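Local coordinates for protein probable N-glycosylase/DNA lyase (Thermotoga maritima, PDB 3N0U) that belongs to the helix-hairpin-helix superfamily of DNA glycosylases, as a probable N-glycosylase/DNA lyase with an almost wholly helical fold, at residues 192-197 with 203-208; 126-131 with 186-191; 77-82 with 104-109; 57-62 with 94-99. All coordinates share one frame; numbering follows the deposited sequence. Where two conformers were deposited one is given.

Interaction 1: 192-197 with 203-208; sequences RKVAEA and GKFDLY
V194 meets the second helix through one branch: CG1 lies 3.7 Å from CZ of F205, at the far end of the ring, and approaches it obliquely. With CG1 anti to the backbone N (chi1 -179°), this methyl is the one that reaches F205, while M13 of helix 13-44 and L171 also pack on the V194 side chain. The next residue, A195, makes the closest backbone approach, its CA 5.9 Å from that of F205. Its CA stands over one ring face, 3.8 Å from the centroid and 8° off the normal, which meets the definition of a CH-pi contact. The CB methyl sits nearer the base of the ring, 3.6 Å from F205 CG. The contact packs two consecutive helices, 181-198 and 202-214, of this helix-hairpin-helix glycosylase against each other across a short linker, and its three touching residues are all buried. F205 serves both residues because its CG is anti to N (chi1 -171°), which carries the ring out toward the first helix. Around the same ring, L20 of helix 13-44 and the ring of F198 contribute further packing.

Interaction 2: 126-131 with 186-191; sequences QSREFL and YVEEIL
E188 OE2 is gripped by two donors: NH1 of R128, at 2.8 Å, and the backbone N of A156. The first of these belongs to a buried salt bridge between helix 124-134 and helix 181-198. By sequence and topology, helix 124-134 is the first helix of the helix-hairpin-helix motif, whose second helix is 140-148; V132 and A135, near the end of the first helix and in the turn, join I138 at the bound sodium ion, which lies about 9 Å from the R128 side chain. The bridge is bidentate and end-on. NH1 reaches OE2 almost straight, with an N-H...O angle of 177°, while NH2 reaches OE1 at 2.9 Å and 159°. Both acceptors lie close to the guanidinium plane, but the carboxylate is turned 31° against it: NH2 uses the syn lone pair of OE1, whereas NH1 meets OE2 on the syn side but tilted out of the carboxylate plane. The two side chains come from opposite directions and cover a long distance between the backbones, since the nearest CA atoms, those of R128 and E188, are 13.0 Å apart. In both, CG is anti to the backbone N, which sends the chains at each other across that separation. Apolar neighbours W140, A143, L147 and L155 touch R128, so the opposed charges probably compensate each other in a poorly hydrated setting. On the arginine side, NH1 also bonds S144 OG of helix 140-148, giving this one nitrogen two oxygen partners, S144 OG and E188 OE2.

Interaction 3: 77-82 with 104-109; sequences KGFVHL and EFIVEN
I106 turns its CB toward F79, and its two branches divide the contact between them. From CB, the short branch ends at CG2, which lies 3.6 Å from the backbone O of F79 and 4.2 Å from F79 CB. The longer branch leaves through CG1, anti to the carbonyl carbon (chi1 -70°), and ends at CD1. That methyl is 4.0 Å from F79 CD1 and equally 4.0 Å from F79 CE1, so it rests beside one ring bond; the approach to the ring is oblique. The backbones pass closest at the same pair, with 6.8 Å between the CA atoms of F79 and I106. A looser touch lies beside it, where V107 CG2 is 4.4 Å from the backbone O of L82. The contact joins the short helix 78-81 to helix 99-109, within the all-helical fold of this glycosylase. L87 of helix 84-93 and S55 of helix 47-59 each touch both F79 and I106, which places the pair where four helices converge. The carbonyls of F79 and L82 both accept hydrogen bonds from R110 NH2, just beyond the second segment. The segments themselves share no hydrogen bond. Their fit therefore depends on van der Waals shape between methyls, ring and peptide oxygen, while R110, next in the chain after N109, gives those backbone oxygens a polar partner.

Interaction 4: 57-62 with 94-99; sequences CVLTAN and VGHRYP
H96 lays the CD2 corner of its imidazole against L59, 4.1 Å from L59 CB and 4.0 Å from L59 CD2, the two side chains meeting obliquely. The same ring edge carries the main polar bond: NE2 donates to L59 O at 2.9 Å with an N-H...O angle of 151°. The carbonyl receives it on a lone pair, in its own plane, and lies near the imidazole plane. With CG anti to the backbone N (chi1 -153°), the imidazole reaches L59 at the C-terminal end of helix 47-59 and takes up a carbonyl of its last turn. The ring's other nitrogen, ND1, accepts from the backbone N of Y98 at 3.0 Å. Y98 is the N-cap residue of helix 99-109, and G95, with positive phi, completes a Schellman motif at the end of helix 84-93; the contact fits an interhelical loop against a helix C terminus. W63 meets the H96 ring edge to face. Farther out, the guanidinium edge of R97 places NH2 2.9 Å from the backbone O of N62. Because NE2 donates and ND1 accepts, the bonds fix the imidazole's rotation and are consistent with a neutral ring protonated on NE2.

From the N terminus, interactions 4 and 3 come first and cross: their segments alternate as 57-62, 77-82, 94-99 and 104-109. Interaction 4 closes the loop from helix 47-59 to the turn before helix 99-109, and interaction 3 the one from helix 78-81 to helix 99-109. The two adjoin through L59, whose CD1 is 3.8 Å from F79 CZ. Interaction 2 then spans 54 residues, tying helix 124-134 to helix 181-198. Interaction 1 follows in series, closing a five-residue connection on that same helix; F205 CE2 lies 4.1 Å from L191 CD1. Interactions 1 and 3, on opposite sides of the chain's centre, have centres about 32 Å apart.

Interaction 1: 192-197 with 203-208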
loop_
_atom_site.group_PDB
_atom_site.type_symbol
_atom_site.label_atom_id
_atom_site.label_comp_id
_atom_site.label_asym_id
_atom_site.label_seq_id
_atom_site.Cartn_x
_atom_site.Cartn_y
_atom_site.Cartn_z
ATOM N N ARG A 192 -7.483 0.849 13.659
ATOM C CA ARG A 192 -6.434 0.320 14.522
ATOM C C ARG A 192 -7.069 -0.385 15.694
ATOM O O ARG A 192 -6.596 -1.424 16.128
ATOM C CB ARG A 192 -5.485 1.405 15.037
ATOM C CG ARG A 192 -4.269 0.822 15.756
ATOM C CD ARG A 192 -3.552 1.826 16.673
ATOM N NE ARG A 192 -4.423 2.331 17.741
ATOM C CZ ARG A 192 -4.836 1.628 18.796
ATOM N NH1 ARG A 192 -4.470 0.361 18.954
ATOM N NH2 ARG A 192 -5.628 2.196 19.699
ATOM N N LYS A 193 -8.138 0.191 16.223
ATOM C CA LYS A 193 -8.798 -0.431 17.358
ATOM C C LYS A 193 -9.413 -1.772 16.958
ATOM O O LYS A 193 -9.446 -2.694 17.760
ATOM C CB LYS A 193 -9.842 0.502 17.976
ATOM C CG LYS A 193 -9.235 1.730 18.660
ATOM C CD LYS A 193 -10.329 2.692 19.124
ATOM C CE LYS A 193 -9.819 3.687 20.170
ATOM N NZ LYS A 193 -9.360 4.978 19.590
ATOM N N VAL A 194 -9.871 -1.892 15.712
ATOM C CA VAL A 194 -10.412 -3.160 15.235
ATOM C C VAL A 194 -9.286 -4.182 15.092
ATOM O O VAL A 194 -9.431 -5.337 15.482
ATOM C CB VAL A 194 -11.124 -3.010 13.886
ATOM C CG1 VAL A 194 -11.690 -4.347 13.435
ATOM C CG2 VAL A 194 -12.240 -1.954 13.986
ATOM N N ALA A 195 -8.153 -3.748 14.547
ATOM C CA ALA A 195 -7.002 -4.618 14.406
ATOM C C ALA A 195 -6.557 -5.122 15.772
ATOM O O ALA A 195 -6.251 -6.292 15.944
ATOM C CB ALA A 195 -5.867 -3.883 13.721
ATOM N N GLU A 196 -6.549 -4.230 16.749
ATOM C CA GLU A 196 -6.150 -4.586 18.102
ATOM C C GLU A 196 -7.110 -5.600 18.711
ATOM O O GLU A 196 -6.675 -6.540 19.381
ATOM C CB GLU A 196 -6.092 -3.327 18.969
ATOM C CG GLU A 196 -5.519 -3.546 20.338
ATOM C CD GLU A 196 -5.328 -2.231 21.084
ATOM O OE1 GLU A 196 -6.283 -1.416 21.118
ATOM O OE2 GLU A 196 -4.219 -2.005 21.614
ATOM N N ALA A 197 -8.406 -5.436 18.448
ATOM C CA ALA A 197 -9.413 -6.390 18.931
ATOM C C ALA A 197 -9.181 -7.784 18.355
ATOM O O ALA A 197 -9.434 -8.791 19.007
ATOM C CB ALA A 197 -10.818 -5.914 18.592
ATOM N N GLY A 203 -0.719 -3.296 9.804
ATOM C CA GLY A 203 -0.107 -3.667 8.542
ATOM C C GLY A 203 -0.454 -5.089 8.126
ATOM O O GLY A 203 -0.688 -5.371 6.936
ATOM N N LYS A 204 -0.481 -6.008 9.092
ATOM C CA LYS A 204 -0.889 -7.390 8.805
ATOM C C LYS A 204 -2.404 -7.522 8.711
ATOM O O LYS A 204 -2.922 -8.302 7.906
ATOM C CB LYS A 204 -0.358 -8.335 9.889
ATOM C CG LYS A 204 1.110 -8.596 9.758
ATOM C CD LYS A 204 1.632 -9.605 10.737
ATOM C CE LYS A 204 3.133 -9.753 10.567
ATOM N NZ LYS A 204 3.709 -10.701 11.567
ATOM N N PHE A 205 -3.111 -6.782 9.548
ATOM C CA PHE A 205 -4.570 -6.821 9.554
ATOM C C PHE A 205 -5.092 -6.511 8.160
ATOM O O PHE A 205 -6.034 -7.143 7.693
ATOM C CB PHE A 205 -5.126 -5.813 10.567
ATOM C CG PHE A 205 -6.594 -5.932 10.798
ATOM C CD1 PHE A 205 -7.134 -7.101 11.296
ATOM C CD2 PHE A 205 -7.443 -4.876 10.522
ATOM C CE1 PHE A 205 -8.494 -7.219 11.513
ATOM C CE2 PHE A 205 -8.814 -4.991 10.753
ATOM C CZ PHE A 205 -9.326 -6.166 11.253
ATOM N N ASP A 206 -4.472 -5.546 7.495
ATOM C CA ASP A 206 -4.860 -5.201 6.119
ATOM C C ASP A 206 -4.889 -6.429 5.211
ATOM O O ASP A 206 -5.777 -6.569 4.361
ATOM C CB ASP A 206 -3.877 -4.190 5.527
ATOM C CG ASP A 206 -4.183 -3.857 4.093
ATOM O OD1 ASP A 206 -5.095 -3.029 3.851
ATOM O OD2 ASP A 206 -3.500 -4.407 3.212
ATOM N N LEU A 207 -3.905 -7.310 5.360
ATOM C CA LEU A 207 -3.850 -8.502 4.507
ATOM C C LEU A 207 -4.947 -9.495 4.841
ATOM O O LEU A 207 -5.473 -10.147 3.949
ATOM C CB LEU A 207 -2.490 -9.167 4.572
ATOM C CG LEU A 207 -1.355 -8.284 4.066
ATOM C CD1 LEU A 207 -0.061 -9.057 4.199
ATOM C CD2 LEU A 207 -1.587 -7.858 2.613
ATOM N N TYR A 208 -5.311 -9.603 6.113
ATOM C CA TYR A 208 -6.451 -10.440 6.467
ATOM C C TYR A 208 -7.734 -9.857 5.854
ATOM O O TYR A 208 -8.562 -10.600 5.338
ATOM C CB TYR A 208 -6.566 -10.596 7.990
ATOM C CG TYR A 208 -5.513 -11.498 8.585
ATOM C CD1 TYR A 208 -5.646 -12.873 8.545
ATOM C CD2 TYR A 208 -4.393 -10.972 9.213
ATOM C CE1 TYR A 208 -4.683 -13.702 9.102
ATOM C CE2 TYR A 208 -3.423 -11.792 9.760
ATOM C CZ TYR A 208 -3.588 -13.156 9.709
ATOM O OH TYR A 208 -2.647 -13.994 10.228
#

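Interaction 2: 126-131 with 186-191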
loop_
_atom_site.group_PDB
_atom_site.type_symbol
_atom_site.label_atom_id
_atom_site.label_comp_id
_atom_site.label_asym_id
_atom_site.label_seq_id
_atom_site.Cartn_x
_atom_site.Cartn_y
_atom_site.Cartn_z
ATOM N N GLN A 126 5.993 10.226 10.437
ATOM C CA GLN A 126 6.693 11.351 9.837
ATOM C C GLN A 126 7.078 11.017 8.392
ATOM O O GLN A 126 6.979 11.862 7.503
ATOM C CB GLN A 126 7.915 11.736 10.660
ATOM C CG GLN A 126 7.568 12.184 12.058
ATOM C CD GLN A 126 8.777 12.639 12.825
ATOM O OE1 GLN A 126 9.868 12.741 12.270
ATOM N NE2 GLN A 126 8.596 12.917 14.108
ATOM N N SER A 127 7.509 9.784 8.154
ATOM C CA SER A 127 7.862 9.372 6.795
ATOM C C SER A 127 6.659 9.437 5.868
ATOM O O SER A 127 6.780 9.860 4.729
ATOM C CB SER A 127 8.477 7.972 6.799
ATOM O OG SER A 127 9.721 8.030 7.476
ATOM N N ARG A 128 5.490 9.059 6.365
ATOM C CA ARG A 128 4.293 9.131 5.539
ATOM C C ARG A 128 3.983 10.587 5.179
ATOM O O ARG A 128 3.654 10.878 4.036
ATOM C CB ARG A 128 3.092 8.489 6.244
ATOM C CG ARG A 128 1.772 8.800 5.544
ATOM C CD ARG A 128 0.676 7.878 6.023
ATOM N NE ARG A 128 0.377 8.135 7.419
ATOM C CZ ARG A 128 -0.364 7.362 8.192
ATOM N NH1 ARG A 128 -0.885 6.249 7.718
ATOM N NH2 ARG A 128 -0.582 7.720 9.446
ATOM N N GLU A 129 4.112 11.501 6.144
ATOM C CA GLU A 129 3.869 12.920 5.891
ATOM C C GLU A 129 4.798 13.407 4.780
ATOM O O GLU A 129 4.394 14.146 3.890
ATOM C CB GLU A 129 4.111 13.759 7.154
ATOM C CG GLU A 129 3.002 13.656 8.188
ATOM C CD GLU A 129 3.323 14.411 9.485
ATOM O OE1 GLU A 129 4.345 15.130 9.535
ATOM O OE2 GLU A 129 2.550 14.269 10.459
ATOM N N PHE A 130 6.053 12.994 4.854
ATOM C CA PHE A 130 7.037 13.390 3.851
ATOM C C PHE A 130 6.651 12.942 2.458
ATOM O O PHE A 130 6.734 13.703 1.513
ATOM C CB PHE A 130 8.416 12.835 4.183
ATOM C CG PHE A 130 9.437 13.124 3.120
ATOM C CD1 PHE A 130 9.631 12.241 2.071
ATOM C CD2 PHE A 130 10.155 14.306 3.141
ATOM C CE1 PHE A 130 10.552 12.519 1.073
ATOM C CE2 PHE A 130 11.085 14.590 2.142
ATOM C CZ PHE A 130 11.278 13.701 1.112
ATOM N N LEU A 131 6.231 11.693 2.337
ATOM C CA LEU A 131 5.894 11.143 1.042
ATOM C C LEU A 131 4.639 11.787 0.491
ATOM O O LEU A 131 4.553 12.044 -0.701
ATOM C CB LEU A 131 5.707 9.632 1.156
ATOM C CG LEU A 131 6.986 8.849 1.404
ATOM C CD1 LEU A 131 6.635 7.437 1.832
ATOM C CD2 LEU A 131 7.913 8.858 0.170
ATOM N N TYR A 186 -7.719 9.900 11.688
ATOM C CA TYR A 186 -8.938 9.574 12.424
ATOM C C TYR A 186 -9.528 8.232 11.998
ATOM O O TYR A 186 -9.819 7.384 12.838
ATOM C CB TYR A 186 -9.960 10.690 12.239
ATOM C CG TYR A 186 -11.267 10.440 12.911
ATOM C CD1 TYR A 186 -11.434 10.728 14.256
ATOM C CD2 TYR A 186 -12.344 9.943 12.207
ATOM C CE1 TYR A 186 -12.637 10.510 14.885
ATOM C CE2 TYR A 186 -13.555 9.721 12.824
ATOM C CZ TYR A 186 -13.699 10.007 14.160
ATOM O OH TYR A 186 -14.910 9.782 14.770
ATOM N N VAL A 187 -9.693 8.018 10.698
ATOM C CA VAL A 187 -10.254 6.759 10.227
ATOM C C VAL A 187 -9.252 5.617 10.467
ATOM O O VAL A 187 -9.629 4.508 10.803
ATOM C CB VAL A 187 -10.661 6.857 8.745
ATOM C CG1 VAL A 187 -11.123 5.507 8.205
ATOM C CG2 VAL A 187 -11.777 7.878 8.605
ATOM N N GLU A 188 -7.966 5.913 10.323
ATOM C CA GLU A 188 -6.939 4.926 10.607
ATOM C C GLU A 188 -7.005 4.463 12.064
ATOM O O GLU A 188 -6.837 3.275 12.348
ATOM C CB GLU A 188 -5.566 5.499 10.286
ATOM C CG GLU A 188 -4.380 4.666 10.767
ATOM C CD GLU A 188 -3.060 5.281 10.319
ATOM O OE1 GLU A 188 -2.688 6.374 10.830
ATOM O OE2 GLU A 188 -2.401 4.685 9.425
ATOM N N GLU A 189 -7.263 5.383 12.990
ATOM C CA GLU A 189 -7.293 5.026 14.403
ATOM C C GLU A 189 -8.511 4.149 14.702
ATOM O O GLU A 189 -8.439 3.250 15.534
ATOM C CB GLU A 189 -7.272 6.282 15.286
ATOM C CG GLU A 189 -7.484 6.019 16.771
ATOM C CD GLU A 189 -6.382 5.172 17.414
ATOM O OE1 GLU A 189 -5.280 5.039 16.836
ATOM O OE2 GLU A 189 -6.615 4.637 18.516
ATOM N N ILE A 190 -9.636 4.415 14.040
ATOM C CA ILE A 190 -10.798 3.539 14.150
ATOM C C ILE A 190 -10.436 2.103 13.751
ATOM O O ILE A 190 -10.747 1.141 14.452
ATOM C CB ILE A 190 -11.937 4.031 13.249
ATOM C CG1 ILE A 190 -12.486 5.356 13.779
ATOM C CG2 ILE A 190 -13.030 3.003 13.162
ATOM C CD1 ILE A 190 -13.604 5.963 12.921
ATOM N N LEU A 191 -9.774 1.957 12.612
ATOM C CA LEU A 191 -9.392 0.639 12.143
ATOM C C LEU A 191 -8.314 0.021 13.025
ATOM O O LEU A 191 -8.228 -1.201 13.107
ATOM C CB LEU A 191 -8.907 0.696 10.691
ATOM C CG LEU A 191 -8.892 -0.642 9.943
ATOM C CD1 LEU A 191 -10.267 -1.233 9.859
ATOM C CD2 LEU A 191 -8.330 -0.464 8.533
#

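Interaction 3: 77-82 with 104-109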
loop_
_atom_site.group_PDB
_atom_site.type_symbol
_atom_site.label_atom_id
_atom_site.label_comp_id
_atom_site.label_asym_id
_atom_site.label_seq_id
_atom_site.Cartn_x
_atom_site.Cartn_y
_atom_site.Cartn_z
ATOM N N LYS A 77 14.049 -2.514 -13.028
ATOM C CA LYS A 77 14.853 -1.321 -12.776
ATOM C C LYS A 77 14.611 -0.206 -13.810
ATOM O O LYS A 77 15.140 0.896 -13.677
ATOM C CB LYS A 77 16.341 -1.684 -12.706
ATOM C CG LYS A 77 16.695 -2.499 -11.450
ATOM C CD LYS A 77 18.186 -2.808 -11.393
ATOM C CE LYS A 77 18.581 -3.435 -10.065
ATOM N NZ LYS A 77 18.364 -2.505 -8.926
ATOM N N GLY A 78 13.797 -0.488 -14.821
ATOM C CA GLY A 78 13.388 0.539 -15.763
ATOM C C GLY A 78 12.747 1.725 -15.049
ATOM O O GLY A 78 12.791 2.854 -15.528
ATOM N N PHE A 79 12.126 1.487 -13.900
ATOM C CA PHE A 79 11.556 2.602 -13.147
ATOM C C PHE A 79 12.628 3.626 -12.785
ATOM O O PHE A 79 12.334 4.802 -12.634
ATOM C CB PHE A 79 10.896 2.136 -11.856
ATOM C CG PHE A 79 9.650 1.317 -12.062
ATOM C CD1 PHE A 79 8.633 1.766 -12.890
ATOM C CD2 PHE A 79 9.516 0.089 -11.447
ATOM C CE1 PHE A 79 7.476 1.020 -13.072
ATOM C CE2 PHE A 79 8.386 -0.666 -11.625
ATOM C CZ PHE A 79 7.354 -0.199 -12.452
ATOM N N VAL A 80 13.858 3.152 -12.601
ATOM C CA VAL A 80 14.973 4.004 -12.214
ATOM C C VAL A 80 15.597 4.716 -13.410
ATOM O O VAL A 80 15.931 5.907 -13.319
ATOM C CB VAL A 80 16.072 3.169 -11.510
ATOM C CG1 VAL A 80 17.290 4.024 -11.176
ATOM C CG2 VAL A 80 15.524 2.553 -10.256
ATOM N N HIS A 81 15.761 4.016 -14.533
ATOM C CA HIS A 81 16.609 4.562 -15.581
ATOM C C HIS A 81 15.923 4.941 -16.888
ATOM O O HIS A 81 16.511 5.685 -17.675
ATOM C CB HIS A 81 17.799 3.619 -15.861
ATOM C CG HIS A 81 17.406 2.307 -16.466
ATOM N ND1 HIS A 81 17.012 2.178 -17.786
ATOM C CD2 HIS A 81 17.359 1.059 -15.939
ATOM C CE1 HIS A 81 16.719 0.914 -18.033
ATOM N NE2 HIS A 81 16.930 0.215 -16.930
ATOM N N LEU A 82 14.723 4.444 -17.164
ATOM C CA LEU A 82 14.137 4.715 -18.476
ATOM C C LEU A 82 13.724 6.172 -18.655
ATOM O O LEU A 82 13.215 6.799 -17.728
ATOM C CB LEU A 82 12.905 3.850 -18.730
ATOM C CG LEU A 82 13.149 2.369 -18.990
ATOM C CD1 LEU A 82 11.826 1.630 -19.014
ATOM C CD2 LEU A 82 13.852 2.146 -20.312
ATOM N N GLU A 104 5.227 10.027 -15.607
ATOM C CA GLU A 104 5.717 11.337 -15.212
ATOM C C GLU A 104 5.956 11.403 -13.711
ATOM O O GLU A 104 6.985 11.932 -13.258
ATOM C CB GLU A 104 4.736 12.422 -15.660
ATOM C CG GLU A 104 4.750 12.642 -17.172
ATOM C CD GLU A 104 3.699 13.600 -17.690
ATOM O OE1 GLU A 104 2.930 14.152 -16.886
ATOM O OE2 GLU A 104 3.661 13.805 -18.924
ATOM N N PHE A 105 5.021 10.855 -12.940
ATOM C CA PHE A 105 5.185 10.780 -11.492
ATOM C C PHE A 105 6.459 10.040 -11.115
ATOM O O PHE A 105 7.232 10.507 -10.281
ATOM C CB PHE A 105 4.014 10.054 -10.822
ATOM C CG PHE A 105 2.700 10.771 -10.895
ATOM C CD1 PHE A 105 2.621 12.132 -11.100
ATOM C CD2 PHE A 105 1.528 10.052 -10.754
ATOM C CE1 PHE A 105 1.387 12.764 -11.161
ATOM C CE2 PHE A 105 0.302 10.670 -10.791
ATOM C CZ PHE A 105 0.226 12.029 -11.004
ATOM N N ILE A 106 6.667 8.879 -11.727
ATOM C CA ILE A 106 7.807 8.021 -11.389
ATOM C C ILE A 106 9.117 8.749 -11.727
ATOM O O ILE A 106 10.075 8.768 -10.918
ATOM C CB ILE A 106 7.690 6.645 -12.076
ATOM C CG1 ILE A 106 6.546 5.874 -11.423
ATOM C CG2 ILE A 106 8.983 5.843 -11.966
ATOM C CD1 ILE A 106 6.030 4.706 -12.255
ATOM N N VAL A 107 9.186 9.328 -12.916
ATOM C CA VAL A 107 10.394 10.034 -13.317
ATOM C C VAL A 107 10.692 11.167 -12.315
ATOM O O VAL A 107 11.846 11.353 -11.875
ATOM C CB VAL A 107 10.283 10.581 -14.748
ATOM C CG1 VAL A 107 11.464 11.479 -15.054
ATOM C CG2 VAL A 107 10.262 9.438 -15.750
ATOM N N GLU A 108 9.662 11.925 -11.946
ATOM C CA GLU A 108 9.837 13.035 -11.008
ATOM C C GLU A 108 10.325 12.542 -9.654
ATOM O O GLU A 108 11.126 13.198 -8.986
ATOM C CB GLU A 108 8.534 13.812 -10.829
ATOM C CG GLU A 108 8.075 14.576 -12.039
ATOM C CD GLU A 108 6.707 15.226 -11.819
ATOM O OE1 GLU A 108 5.677 14.509 -11.868
ATOM O OE2 GLU A 108 6.667 16.450 -11.572
ATOM N N ASN A 109 9.852 11.375 -9.251
ATOM C CA ASN A 109 10.192 10.832 -7.940
ATOM C C ASN A 109 11.638 10.377 -7.837
ATOM O O ASN A 109 12.115 10.053 -6.746
ATOM C CB ASN A 109 9.256 9.675 -7.600
ATOM C CG ASN A 109 7.904 10.147 -7.214
ATOM O OD1 ASN A 109 7.726 11.306 -6.883
ATOM N ND2 ASN A 109 6.928 9.259 -7.257
#

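Interaction 4: 57-62 with 94-99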
loop_
_atom_site.group_PDB
_atom_site.type_symbol
_atom_site.label_atom_id
_atom_site.label_comp_id
_atom_site.label_asym_id
_atom_site.label_seq_id
_atom_site.Cartn_x
_atom_site.Cartn_y
_atom_site.Cartn_z
ATOM N N CYS A 57 3.572 1.392 -5.876
ATOM C CA CYS A 57 2.489 2.078 -5.193
ATOM C C CYS A 57 1.903 3.233 -6.026
ATOM O O CYS A 57 0.703 3.493 -5.985
ATOM C CB CYS A 57 2.942 2.548 -3.808
ATOM S SG CYS A 57 3.329 1.169 -2.704
ATOM N N VAL A 58 2.735 3.891 -6.812
ATOM C CA VAL A 58 2.242 4.895 -7.755
ATOM C C VAL A 58 1.272 4.233 -8.748
ATOM O O VAL A 58 0.205 4.770 -9.062
ATOM C CB VAL A 58 3.410 5.558 -8.516
ATOM C CG1 VAL A 58 2.909 6.395 -9.669
ATOM C CG2 VAL A 58 4.259 6.404 -7.573
ATOM N N LEU A 59 1.645 3.061 -9.230
ATOM C CA LEU A 59 0.861 2.396 -10.280
ATOM C C LEU A 59 -0.423 1.775 -9.784
ATOM O O LEU A 59 -1.370 1.623 -10.562
ATOM C CB LEU A 59 1.674 1.296 -10.954
ATOM C CG LEU A 59 2.930 1.774 -11.675
ATOM C CD1 LEU A 59 3.678 0.579 -12.238
ATOM C CD2 LEU A 59 2.626 2.785 -12.765
ATOM N N THR A 60 -0.481 1.401 -8.511
ATOM C CA THR A 60 -1.681 0.745 -8.022
ATOM C C THR A 60 -2.636 1.682 -7.304
ATOM O O THR A 60 -3.591 1.214 -6.682
ATOM C CB THR A 60 -1.334 -0.418 -7.094
ATOM O OG1 THR A 60 -0.593 0.072 -5.978
ATOM C CG2 THR A 60 -0.530 -1.472 -7.847
ATOM N N ALA A 61 -2.445 2.991 -7.447
ATOM C CA ALA A 61 -3.308 3.969 -6.765
ATOM C C ALA A 61 -4.779 3.748 -7.061
ATOM O O ALA A 61 -5.624 3.852 -6.154
ATOM C CB ALA A 61 -2.922 5.372 -7.136
ATOM N N ASN A 62 -5.079 3.457 -8.322
ATOM C CA ASN A 62 -6.434 3.160 -8.765
ATOM C C ASN A 62 -6.397 1.990 -9.737
ATOM O O ASN A 62 -7.024 2.023 -10.799
ATOM C CB ASN A 62 -7.066 4.376 -9.453
ATOM C CG ASN A 62 -7.646 5.383 -8.465
ATOM O OD1 ASN A 62 -7.691 5.143 -7.257
ATOM N ND2 ASN A 62 -8.115 6.513 -8.985
ATOM N N VAL A 94 1.743 -2.927 -20.529
ATOM C CA VAL A 94 1.294 -3.814 -19.447
ATOM C C VAL A 94 -0.123 -3.482 -18.998
ATOM O O VAL A 94 -0.635 -4.067 -18.047
ATOM C CB VAL A 94 2.244 -3.821 -18.219
ATOM C CG1 VAL A 94 3.638 -4.219 -18.638
ATOM C CG2 VAL A 94 2.258 -2.475 -17.509
ATOM N N GLY A 95 -0.754 -2.539 -19.679
ATOM C CA GLY A 95 -2.177 -2.301 -19.497
ATOM C C GLY A 95 -2.592 -1.187 -18.554
ATOM O O GLY A 95 -3.773 -1.057 -18.244
ATOM N N HIS A 96 -1.657 -0.362 -18.102
ATOM C CA HIS A 96 -2.059 0.738 -17.240
ATOM C C HIS A 96 -2.934 1.710 -17.997
ATOM O O HIS A 96 -2.653 2.024 -19.157
ATOM C CB HIS A 96 -0.865 1.481 -16.657
ATOM C CG HIS A 96 -1.192 2.121 -15.353
ATOM N ND1 HIS A 96 -1.963 3.259 -15.270
ATOM C CD2 HIS A 96 -0.960 1.726 -14.082
ATOM C CE1 HIS A 96 -2.171 3.554 -13.999
ATOM N NE2 HIS A 96 -1.572 2.635 -13.258
ATOM N N ARG A 97 -3.995 2.171 -17.353
ATOM C CA ARG A 97 -4.944 3.098 -17.981
ATOM C C ARG A 97 -4.459 4.537 -18.088
ATOM O O ARG A 97 -5.001 5.312 -18.859
ATOM C CB ARG A 97 -6.287 3.076 -17.241
ATOM C CG ARG A 97 -7.042 1.774 -17.421
ATOM C CD ARG A 97 -8.455 1.851 -16.837
ATOM N NE ARG A 97 -8.451 2.015 -15.381
ATOM C CZ ARG A 97 -8.359 1.011 -14.509
ATOM N NH1 ARG A 97 -8.259 -0.246 -14.931
ATOM N NH2 ARG A 97 -8.366 1.264 -13.206
ATOM N N TYR A 98 -3.415 4.886 -17.336
ATOM C CA TYR A 98 -2.925 6.275 -17.270
ATOM C C TYR A 98 -1.413 6.284 -17.379
ATOM O O TYR A 98 -0.712 6.793 -16.510
ATOM C CB TYR A 98 -3.387 6.949 -15.970
ATOM C CG TYR A 98 -4.874 6.828 -15.760
ATOM C CD1 TYR A 98 -5.768 7.557 -16.522
ATOM C CD2 TYR A 98 -5.378 5.950 -14.829
ATOM C CE1 TYR A 98 -7.134 7.433 -16.331
ATOM C CE2 TYR A 98 -6.747 5.810 -14.637
ATOM C CZ TYR A 98 -7.610 6.546 -15.402
ATOM O OH TYR A 98 -8.956 6.387 -15.212
ATOM N N PRO A 99 -0.893 5.710 -18.465
ATOM C CA PRO A 99 0.548 5.464 -18.542
ATOM C C PRO A 99 1.385 6.732 -18.591
ATOM O O PRO A 99 2.476 6.753 -18.026
ATOM C CB PRO A 99 0.691 4.650 -19.823
ATOM C CG PRO A 99 -0.488 5.037 -20.656
ATOM C CD PRO A 99 -1.599 5.246 -19.667
#